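Local coordinates for protein thermospermine synthase (Medicago truncatula, PDB 6BQ6) that probably transfers an aminopropyl group from decarboxylated S-adenosylmethionine to spermidine, yielding the tetraamine thermospermine, which it holds in this structure, at residues Val215-Gly219 and Phe230-Tyr234. Residues are numbered along the deposited sequence.
Sequences VTQAG and FSCIY
Residues 215-217, part of strand 212-220, are extended; Ala218 (phi/psi -138/29) and Gly219 (76/-167) then depart from regular beta geometry, and the positive phi of Gly219 favours glycine. Residues 230-234 form the first turn of helix 230-238, with Tyr234 N hydrogen-bonded to Phe230 O at 3.0 Å. The two axes approach to 7.4 Å, and their N-to-C directions differ by 141°, so the helix returns obliquely antiparallel over its preceding strand. This is a strand-to-helix connection of the Rossmann-like methyltransferase fold shared by spermidine and spermine synthases. Strand 212-220 lies between parallel strand 175-181 and antiparallel strand 256-264. The nearest CA atoms across the segments, those of Ala218 and Phe230, are 4.9 Å apart.

The CA-to-CB bonds of Thr216 and Ala218 point toward the helix. Ile233 (chi1 m, chi2 t) supplies the complementary surface: its CD1 lies 3.5 Å from Ala218 CA, and its CG2 lies 3.8 Å from Thr216 CG2. Phe230, chi1 t, sets its CD1 3.7 Å from Ala218 CB. The interface buries 224 Å² without a hydrogen bond between the segments; Ala218 O and Phe230 N, 3.4 Å apart, have poor angular geometry.

The CA-to-CB bond of Gln217 points away from the helix, but chi1 p and chi2 p bring its end back nearer, and the side chain touches bound thermospermine. Its NE2 hydrogen-bonds to Asp184 OD1 and its OE1 to Trp258 NE1, of another pocket residue, so at Gln217 the strand faces the ligand pocket. Gln217 OE1 also accepts a hydrogen bond from Gly219 N at 3.0 Å, with an N-H...O angle of 157°.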
# COMPACT_ATOMS: atom_id res chain seq x y z
N VAL B 215 -31.70 -3.96 -20.37
CA VAL B 215 -31.00 -4.19 -19.09
C VAL B 215 -29.68 -3.41 -19.15
O VAL B 215 -29.00 -3.37 -20.19
CB VAL B 215 -30.75 -5.69 -18.79
CG1 VAL B 215 -29.98 -6.37 -19.90
CG2 VAL B 215 -30.06 -5.88 -17.44
N THR B 216 -29.32 -2.79 -18.03
CA THR B 216 -28.03 -2.17 -17.91
C THR B 216 -27.37 -2.64 -16.62
O THR B 216 -28.03 -2.71 -15.57
CB THR B 216 -28.09 -0.61 -18.00
OG1 THR B 216 -26.75 -0.09 -17.94
CG2 THR B 216 -28.93 -0.01 -16.90
N GLN B 217 -26.05 -2.76 -16.65
CA GLN B 217 -25.28 -2.72 -15.43
C GLN B 217 -25.51 -1.35 -14.77
O GLN B 217 -25.71 -0.33 -15.43
CB GLN B 217 -23.84 -3.05 -15.67
CG GLN B 217 -22.95 -1.90 -16.17
CD GLN B 217 -22.42 -1.06 -15.03
OE1 GLN B 217 -22.34 -1.51 -13.89
NE2 GLN B 217 -22.17 0.20 -15.30
N ALA B 218 -25.51 -1.34 -13.45
CA ALA B 218 -25.93 -0.14 -12.72
C ALA B 218 -25.06 0.18 -11.50
O ALA B 218 -25.51 0.84 -10.57
CB ALA B 218 -27.38 -0.25 -12.38
N GLY B 219 -23.80 -0.21 -11.56
CA GLY B 219 -22.81 0.16 -10.62
C GLY B 219 -22.87 -0.53 -9.31
O GLY B 219 -23.60 -1.51 -9.13
N PHE B 230 -26.43 3.52 -8.75
CA PHE B 230 -27.51 2.51 -8.87
C PHE B 230 -28.87 3.12 -8.67
O PHE B 230 -29.78 2.95 -9.50
CB PHE B 230 -27.24 1.40 -7.84
CG PHE B 230 -28.22 0.26 -7.82
CD1 PHE B 230 -28.31 -0.64 -8.87
CD2 PHE B 230 -28.99 0.00 -6.70
CE1 PHE B 230 -29.17 -1.73 -8.81
CE2 PHE B 230 -29.83 -1.11 -6.64
CZ PHE B 230 -29.91 -2.00 -7.69
N SER B 231 -29.06 3.91 -7.60
CA SER B 231 -30.36 4.53 -7.42
C SER B 231 -30.74 5.53 -8.50
O SER B 231 -31.90 5.60 -8.88
CB SER B 231 -30.47 5.24 -6.08
OG SER B 231 -29.41 6.14 -5.91
N CYS B 232 -29.75 6.30 -8.97
CA CYS B 232 -29.95 7.23 -10.08
C CYS B 232 -30.36 6.58 -11.40
O CYS B 232 -31.22 7.06 -12.10
CB CYS B 232 -28.68 8.00 -10.30
SG CYS B 232 -28.08 8.88 -8.83
N ILE B 233 -29.68 5.49 -11.71
CA ILE B 233 -30.02 4.71 -12.90
C ILE B 233 -31.44 4.14 -12.78
O ILE B 233 -32.24 4.24 -13.69
CB ILE B 233 -28.99 3.59 -13.11
CG1 ILE B 233 -27.63 4.18 -13.55
CG2 ILE B 233 -29.50 2.63 -14.19
CD1 ILE B 233 -26.51 3.20 -13.66
N TYR B 234 -31.76 3.54 -11.64
CA TYR B 234 -33.09 3.10 -11.40
C TYR B 234 -34.13 4.22 -11.62
O TYR B 234 -35.09 4.07 -12.32
CB TYR B 234 -33.22 2.50 -9.98
CG TYR B 234 -34.63 2.23 -9.59
CD1 TYR B 234 -35.33 1.16 -10.10
CD2 TYR B 234 -35.32 3.10 -8.72
CE1 TYR B 234 -36.66 0.94 -9.77
CE2 TYR B 234 -36.63 2.89 -8.38
CZ TYR B 234 -37.31 1.81 -8.88
OH TYR B 234 -38.64 1.60 -8.56